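Local coordinates for Alpha/beta hydrolase family protein (Bacillus anthracis, PDB 3OOS) that probably acts as a hydrolase with the alpha/beta hydrolase fold, on a substrate that has not been established, at residues K58-S63 with K194-R199; S176-E181 with F255-H260; A105-T110 with K209-R214. All coordinates share one frame; numbering follows the deposited sequence. Where two conformers were deposited one is given.

Contact 1 (K58-S63 with K194-R199); sequences KGCGNS and KTVGNR
Arg199 reaches Cys60 and Lys58 by a chain that starts with CG anti to its own carbonyl carbon (chi1 -63°) and kinks at chi3 (59°), the turn that places NE. Cys60 SG is likewise set anti to its carbonyl carbon and faces the aliphatic part of the arginine, 3.4 Å from Arg199 CD. It also lies 3.8 Å from Val196 CG2, so one sulfur touches both a branched methyl and an arginine methylene. Beyond CD the contact turns polar. Arg199 NH1 donates to Lys58 O at 3.0 Å, with an N-H...O angle of 152°. It meets a lone pair in the carbonyl plane, while the oxygen itself sits slightly off the guanidinium plane. The other two guanidinium nitrogens are also engaged, NE by Leu31 O and NH2 by Thr77 OG1, so the buried group is held from three parts of the chain and its rotation is fixed. Gly59 is in a left-handed backbone conformation, and its carbonyl oxygen has two neighbours at the helix start: the N-cap residue Val196 packs its CG1 3.5 Å from Gly59 O, and a water donates to the same oxygen at 2.8 Å and to Asn198 OD1 at 2.9 Å. The amine of Lys58 leads elsewhere, to a salt bridge with Glu71. A type II' turn from Cys60 to Ser63 follows. With its sequence GxGxS following strand 51-55, this loop is consistent with the glycine-rich turn found after this strand in alpha/beta hydrolases, here joined to the insertion between strands 116-122 and 224-229.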
# COMPACT_ATOMS: atom_id res chain seq x y z
N LYS A 58 2.71 11.82 7.23
CA LYS A 58 2.64 12.43 8.55
C LYS A 58 2.69 11.33 9.61
O LYS A 58 1.98 10.33 9.51
CB LYS A 58 1.34 13.25 8.67
CG LYS A 58 1.28 14.26 9.82
CD LYS A 58 2.09 15.54 9.54
CE LYS A 58 1.52 16.38 8.40
NZ LYS A 58 0.25 17.06 8.76
N GLY A 59 3.56 11.51 10.61
CA GLY A 59 3.71 10.53 11.68
C GLY A 59 4.64 9.37 11.38
O GLY A 59 4.77 8.45 12.19
N CYS A 60 5.31 9.42 10.22
CA CYS A 60 6.17 8.32 9.77
C CYS A 60 7.61 8.77 9.61
O CYS A 60 7.88 9.82 9.03
CB CYS A 60 5.70 7.79 8.41
SG CYS A 60 4.01 7.23 8.39
N GLY A 61 8.54 7.97 10.12
CA GLY A 61 9.97 8.26 9.99
C GLY A 61 10.33 9.66 10.46
O GLY A 61 9.95 10.07 11.56
N ASN A 62 11.04 10.39 9.61
CA ASN A 62 11.46 11.75 9.96
C ASN A 62 10.56 12.85 9.41
O ASN A 62 10.90 14.03 9.49
CB ASN A 62 12.93 11.97 9.57
CG ASN A 62 13.87 11.10 10.38
OD1 ASN A 62 13.93 11.20 11.60
ND2 ASN A 62 14.59 10.22 9.69
N SER A 63 9.39 12.47 8.88
CA SER A 63 8.38 13.45 8.52
C SER A 63 7.78 14.08 9.78
O SER A 63 7.93 13.53 10.88
CB SER A 63 7.28 12.81 7.66
OG SER A 63 7.83 12.27 6.47
N LYS A 194 7.77 -0.50 8.51
CA LYS A 194 7.27 -0.87 9.83
C LYS A 194 5.92 -0.22 10.09
O LYS A 194 5.71 0.94 9.76
CB LYS A 194 8.27 -0.45 10.91
CG LYS A 194 8.41 -1.43 12.07
CD LYS A 194 9.66 -1.13 12.89
CE LYS A 194 9.46 0.07 13.80
NZ LYS A 194 8.55 -0.24 14.94
N THR A 195 5.00 -0.98 10.68
CA THR A 195 3.67 -0.47 11.00
C THR A 195 3.76 0.74 11.92
O THR A 195 4.49 0.72 12.92
CB THR A 195 2.80 -1.55 11.64
OG1 THR A 195 2.73 -2.68 10.77
CG2 THR A 195 1.38 -1.04 11.88
N VAL A 196 3.02 1.80 11.58
CA VAL A 196 2.92 2.99 12.42
C VAL A 196 1.59 2.94 13.18
O VAL A 196 0.52 3.11 12.60
CB VAL A 196 3.05 4.30 11.60
CG1 VAL A 196 2.90 5.52 12.49
CG2 VAL A 196 4.39 4.34 10.89
N GLY A 197 1.69 2.71 14.49
CA GLY A 197 0.52 2.52 15.36
C GLY A 197 -0.52 3.63 15.29
O GLY A 197 -1.71 3.35 15.19
N ASN A 198 -0.06 4.88 15.34
CA ASN A 198 -0.97 6.03 15.27
C ASN A 198 -1.85 5.97 14.03
O ASN A 198 -3.05 6.25 14.09
CB ASN A 198 -0.19 7.35 15.27
CG ASN A 198 0.29 7.77 16.65
OD1 ASN A 198 1.30 8.46 16.78
ND2 ASN A 198 -0.45 7.37 17.68
N ARG A 199 -1.24 5.59 12.91
CA ARG A 199 -1.92 5.60 11.62
C ARG A 199 -2.81 4.36 11.44
O ARG A 199 -3.90 4.46 10.88
CB ARG A 199 -0.89 5.72 10.49
CG ARG A 199 -0.08 7.03 10.51
CD ARG A 199 0.66 7.23 9.19
NE ARG A 199 -0.30 7.27 8.09
CZ ARG A 199 -0.83 8.38 7.58
NH1 ARG A 199 -0.46 9.58 8.02
NH2 ARG A 199 -1.73 8.28 6.61
O HOH W 1 3.25 8.36 14.59

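Contact 2 (S176-E181 with F255-H260); sequences SFYSEE and FEESNH. With SO4 (sulfate ion), chain B.
His260 and Ser176 supply the hydrogen bond of this contact: His260 N donates to Ser176 O at 3.1 Å, almost straight (163°) but from above the carbonyl plane. Glu265 adds a bridge from outside, its two carboxylate oxygens each accepting one backbone N-H, that of Tyr178 and that of Asn259.

The imidazole points elsewhere. His260 ND1 is bonded to Asp232 OD1, and the ring touches Ser99, the serine of a GxSxG sequence; the three are consistent with the catalytic triad of an alpha/beta hydrolase. On its other nitrogen, His260 NE2 makes a weak bond to sulfate O2 at 3.2 Å (128°). The ion, probably from the crystallisation liquor, is also held by Ser99 OG and Ala100 N, as an anion near an oxyanion hole might be.

The remaining contacts are van der Waals. Asn259 CB presses on the accepting carbonyl, 3.2 Å from Ser176 O, and the two CB atoms of Ser176 and His260 are 4.1 Å apart. At the exposed end, Tyr178 carries its ring with CG anti to the backbone N (chi1 168°). Glu257 O lies 3.4 Å from Tyr178 CD2, out of the ring plane on the same side as Glu257 CB, which sits over that face.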
# COMPACT_ATOMS: atom_id res chain seq x y z
N SER A 176 0.90 -15.21 4.69
CA SER A 176 0.85 -14.19 3.63
C SER A 176 1.63 -14.55 2.37
O SER A 176 1.63 -13.78 1.40
CB SER A 176 1.40 -12.87 4.18
OG SER A 176 0.67 -12.47 5.32
N PHE A 177 2.29 -15.71 2.39
CA PHE A 177 3.09 -16.19 1.27
C PHE A 177 2.62 -17.56 0.81
O PHE A 177 2.44 -18.47 1.63
CB PHE A 177 4.57 -16.30 1.68
CG PHE A 177 5.34 -15.02 1.52
CD1 PHE A 177 6.19 -14.84 0.43
CD2 PHE A 177 5.22 -14.00 2.46
CE1 PHE A 177 6.91 -13.66 0.28
CE2 PHE A 177 5.93 -12.81 2.31
CZ PHE A 177 6.78 -12.64 1.22
N TYR A 178 2.46 -17.71 -0.50
CA TYR A 178 2.08 -18.98 -1.10
C TYR A 178 3.17 -20.04 -0.89
O TYR A 178 2.87 -21.19 -0.56
CB TYR A 178 1.79 -18.77 -2.59
CG TYR A 178 1.67 -20.04 -3.41
CD1 TYR A 178 0.46 -20.71 -3.50
CD2 TYR A 178 2.77 -20.54 -4.11
CE1 TYR A 178 0.35 -21.88 -4.26
CE2 TYR A 178 2.67 -21.70 -4.86
CZ TYR A 178 1.46 -22.36 -4.94
OH TYR A 178 1.37 -23.50 -5.69
N SER A 179 4.42 -19.62 -1.06
CA SER A 179 5.57 -20.52 -0.98
C SER A 179 6.52 -20.13 0.14
O SER A 179 6.96 -18.98 0.24
CB SER A 179 6.32 -20.53 -2.33
OG SER A 179 7.62 -21.07 -2.20
N GLU A 180 6.85 -21.10 1.00
CA GLU A 180 7.80 -20.87 2.08
C GLU A 180 9.18 -20.50 1.54
O GLU A 180 9.87 -19.67 2.13
CB GLU A 180 7.89 -22.09 3.01
CG GLU A 180 6.57 -22.38 3.72
CD GLU A 180 6.70 -23.30 4.93
OE1 GLU A 180 7.81 -23.80 5.21
OE2 GLU A 180 5.68 -23.51 5.61
N GLU A 181 9.55 -21.11 0.42
CA GLU A 181 10.81 -20.82 -0.26
C GLU A 181 10.88 -19.35 -0.72
O GLU A 181 11.91 -18.69 -0.54
CB GLU A 181 11.00 -21.76 -1.46
CG GLU A 181 12.33 -21.62 -2.19
CD GLU A 181 12.46 -22.61 -3.35
OE1 GLU A 181 12.26 -23.82 -3.12
OE2 GLU A 181 12.75 -22.17 -4.48
N PHE A 255 -2.09 -12.83 -10.23
CA PHE A 255 -0.87 -13.52 -9.87
C PHE A 255 -1.23 -14.88 -9.28
O PHE A 255 -1.64 -15.00 -8.12
CB PHE A 255 -0.01 -12.65 -8.95
CG PHE A 255 0.66 -11.51 -9.66
CD1 PHE A 255 1.94 -11.66 -10.19
CD2 PHE A 255 0.01 -10.29 -9.83
CE1 PHE A 255 2.57 -10.60 -10.86
CE2 PHE A 255 0.62 -9.23 -10.50
CZ PHE A 255 1.91 -9.39 -11.02
N GLU A 256 -1.11 -15.90 -10.12
CA GLU A 256 -1.65 -17.24 -9.84
C GLU A 256 -0.93 -17.97 -8.72
O GLU A 256 -1.52 -18.83 -8.06
CB GLU A 256 -1.62 -18.09 -11.12
CG GLU A 256 -2.16 -17.42 -12.38
CD GLU A 256 -3.67 -17.43 -12.49
OE1 GLU A 256 -4.34 -18.07 -11.65
OE2 GLU A 256 -4.20 -16.81 -13.44
N GLU A 257 0.34 -17.64 -8.51
CA GLU A 257 1.15 -18.32 -7.50
C GLU A 257 1.53 -17.40 -6.35
O GLU A 257 2.59 -17.54 -5.73
CB GLU A 257 2.41 -18.93 -8.13
CG GLU A 257 2.20 -20.31 -8.72
CD GLU A 257 3.50 -20.95 -9.14
OE1 GLU A 257 3.99 -21.85 -8.42
OE2 GLU A 257 4.05 -20.54 -10.18
N SER A 258 0.63 -16.47 -6.04
CA SER A 258 0.87 -15.49 -4.99
C SER A 258 -0.28 -15.42 -4.00
O SER A 258 -1.44 -15.64 -4.35
CB SER A 258 1.08 -14.09 -5.59
OG SER A 258 2.23 -14.04 -6.41
N ASN A 259 0.08 -15.14 -2.75
CA ASN A 259 -0.88 -14.81 -1.72
C ASN A 259 -1.01 -13.29 -1.64
O ASN A 259 -1.69 -12.68 -2.47
CB ASN A 259 -0.45 -15.43 -0.38
CG ASN A 259 -1.50 -15.28 0.70
OD1 ASN A 259 -2.07 -14.21 0.89
ND2 ASN A 259 -1.75 -16.36 1.43
N HIS A 260 -0.31 -12.67 -0.69
CA HIS A 260 -0.43 -11.23 -0.47
C HIS A 260 0.68 -10.37 -1.08
O HIS A 260 0.54 -9.15 -1.15
CB HIS A 260 -0.50 -10.96 1.05
CG HIS A 260 -0.89 -9.56 1.41
ND1 HIS A 260 -2.16 -9.06 1.21
CD2 HIS A 260 -0.18 -8.55 1.97
CE1 HIS A 260 -2.21 -7.81 1.63
NE2 HIS A 260 -1.02 -7.48 2.09
S SO4 B . -1.54 -4.05 4.89
O1 SO4 B . -2.07 -4.01 6.25
O2 SO4 B . -1.90 -5.31 4.27
O3 SO4 B . -2.09 -2.93 4.14
O4 SO4 B . -0.08 -3.92 4.95

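Contact 3 (A105-T110 with K209-R214); sequences ALVYAT and KDYDVR
Val107 meets the Tyr211 ring at its edge, near the ring plane, with Val107 CG2 4.1 Å from Tyr211 CE1; segment 105-110, part of helix 100-112, meets Tyr211 at the ring edge and at the hydroxyl. Tyr211 CG is anti to the backbone N (chi1 177°); at the far end of the ring Tyr211 OH stands 3.6 Å from Leu106 CD1. The Leu106 and Tyr211 side chains cross at about a right angle. The hydroxyl is hydrogen-bonded to Ala125 O, so this buried polar atom has a partner beside the leucine methyl. The other flat group, the Arg214 guanidinium, serves its own segment: Asp212 lies in plane at its edge. Arg214 NE reaches Asp212 OD1 at 2.9 Å and NH2 reaches Asp212 OD2 at 2.8 Å, a side-on pair. The backbone N of Arg214 binds the same OD1 from the opposite face, closing an Asx turn from Asp212 to Arg214, with Val213 between them.

Val213 fills the rest of the contact. Its CG2 is 4.2 Å from Leu106 CB, its CG1 is 4.2 Å from Val107 CG2, and its CB is 4.3 Å from Thr110 CG2, so three helix residues receive one valine. Met74 touches both Val107 and Tyr211. Here the helix that follows the probable nucleophile elbow of an alpha/beta hydrolase, 100-112, packs against the chain returning from the insertion toward strand 224-229.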
# COMPACT_ATOMS: atom_id res chain seq x y z
N ALA A 105 -4.61 4.67 -3.00
CA ALA A 105 -4.54 4.93 -4.44
C ALA A 105 -5.91 5.27 -5.03
O ALA A 105 -6.04 6.20 -5.83
CB ALA A 105 -3.94 3.73 -5.17
N LEU A 106 -6.93 4.51 -4.62
CA LEU A 106 -8.29 4.74 -5.10
C LEU A 106 -8.81 6.09 -4.65
O LEU A 106 -9.47 6.79 -5.42
CB LEU A 106 -9.22 3.60 -4.67
CG LEU A 106 -8.87 2.21 -5.22
CD1 LEU A 106 -9.76 1.14 -4.58
CD2 LEU A 106 -8.98 2.14 -6.76
N VAL A 107 -8.51 6.46 -3.40
CA VAL A 107 -8.90 7.77 -2.89
C VAL A 107 -8.13 8.90 -3.59
O VAL A 107 -8.70 9.95 -3.88
CB VAL A 107 -8.80 7.85 -1.34
CG1 VAL A 107 -9.15 9.24 -0.83
CG2 VAL A 107 -9.73 6.81 -0.72
N TYR A 108 -6.85 8.68 -3.91
CA TYR A 108 -6.10 9.67 -4.71
C TYR A 108 -6.84 9.92 -6.03
O TYR A 108 -7.03 11.08 -6.44
CB TYR A 108 -4.66 9.20 -4.97
CG TYR A 108 -3.63 10.31 -5.14
CD1 TYR A 108 -3.96 11.54 -5.73
CD2 TYR A 108 -2.31 10.12 -4.72
CE1 TYR A 108 -3.00 12.55 -5.88
CE2 TYR A 108 -1.35 11.11 -4.87
CZ TYR A 108 -1.69 12.32 -5.45
OH TYR A 108 -0.72 13.29 -5.58
N ALA A 109 -7.27 8.84 -6.67
CA ALA A 109 -7.99 8.95 -7.94
C ALA A 109 -9.33 9.67 -7.80
O ALA A 109 -9.67 10.53 -8.61
CB ALA A 109 -8.18 7.57 -8.56
N THR A 110 -10.09 9.36 -6.75
CA THR A 110 -11.41 9.97 -6.60
C THR A 110 -11.34 11.45 -6.19
O THR A 110 -12.21 12.24 -6.56
CB THR A 110 -12.33 9.18 -5.65
OG1 THR A 110 -11.74 9.12 -4.34
CG2 THR A 110 -12.56 7.75 -6.17
N LYS A 209 -14.76 2.29 8.94
CA LYS A 209 -16.22 2.20 8.99
C LYS A 209 -16.93 3.05 7.93
O LYS A 209 -18.09 2.80 7.60
CB LYS A 209 -16.76 2.52 10.40
CG LYS A 209 -16.45 3.92 10.88
CD LYS A 209 -16.97 4.14 12.30
CE LYS A 209 -16.76 5.58 12.74
NZ LYS A 209 -17.53 6.53 11.88
N ASP A 210 -16.23 4.06 7.42
CA ASP A 210 -16.78 4.97 6.41
C ASP A 210 -16.18 4.75 5.01
O ASP A 210 -16.48 5.51 4.09
CB ASP A 210 -16.58 6.43 6.82
CG ASP A 210 -17.40 6.82 8.04
OD1 ASP A 210 -18.44 6.18 8.30
OD2 ASP A 210 -17.01 7.78 8.73
N TYR A 211 -15.36 3.71 4.85
CA TYR A 211 -14.66 3.52 3.59
C TYR A 211 -15.52 2.87 2.51
O TYR A 211 -15.93 1.71 2.64
CB TYR A 211 -13.34 2.75 3.78
CG TYR A 211 -12.64 2.48 2.46
CD1 TYR A 211 -12.20 3.52 1.66
CD2 TYR A 211 -12.44 1.17 2.02
CE1 TYR A 211 -11.57 3.28 0.44
CE2 TYR A 211 -11.81 0.91 0.79
CZ TYR A 211 -11.38 1.98 0.01
OH TYR A 211 -10.76 1.75 -1.19
N ASP A 212 -15.79 3.63 1.45
CA ASP A 212 -16.56 3.14 0.30
C ASP A 212 -16.42 4.14 -0.84
O ASP A 212 -16.88 5.28 -0.74
CB ASP A 212 -18.04 2.95 0.67
CG ASP A 212 -18.84 2.26 -0.43
OD1 ASP A 212 -18.26 1.88 -1.48
OD2 ASP A 212 -20.07 2.09 -0.25
N VAL A 213 -15.77 3.71 -1.92
CA VAL A 213 -15.58 4.54 -3.11
C VAL A 213 -16.17 3.88 -4.37
O VAL A 213 -15.89 4.31 -5.49
CB VAL A 213 -14.09 4.90 -3.34
CG1 VAL A 213 -13.55 5.75 -2.19
CG2 VAL A 213 -13.23 3.65 -3.55
N ARG A 214 -16.99 2.85 -4.19
CA ARG A 214 -17.50 2.06 -5.33
C ARG A 214 -18.16 2.89 -6.42
O ARG A 214 -17.87 2.71 -7.60
CB ARG A 214 -18.45 0.96 -4.85
CG ARG A 214 -17.76 -0.20 -4.17
CD ARG A 214 -18.77 -1.16 -3.55
NE ARG A 214 -19.47 -0.56 -2.42
CZ ARG A 214 -20.42 -1.16 -1.71
NH1 ARG A 214 -20.79 -2.40 -2.00
NH2 ARG A 214 -20.99 -0.53 -0.69

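Taken together, the three contacts illustrate how an insertion between strands 116-122 and 224-229 is tied to an alpha/beta core at separate points, with centres 21 to 27 Å apart. Contacts 1 and 3 are buried and take in the start of helix 197-207 and the loop after it. Contact 2, partly buried, uses an earlier stretch of the insertion and lies next to the presumed active site. Their chemistry differs accordingly: contact 1 mixes a buried guanidinium with sulfur and methyl packing, contact 2 rests on backbone polarity with an exposed aromatic rim, and contact 3 has no hydrogen bond across it and rests mainly on apolar packing.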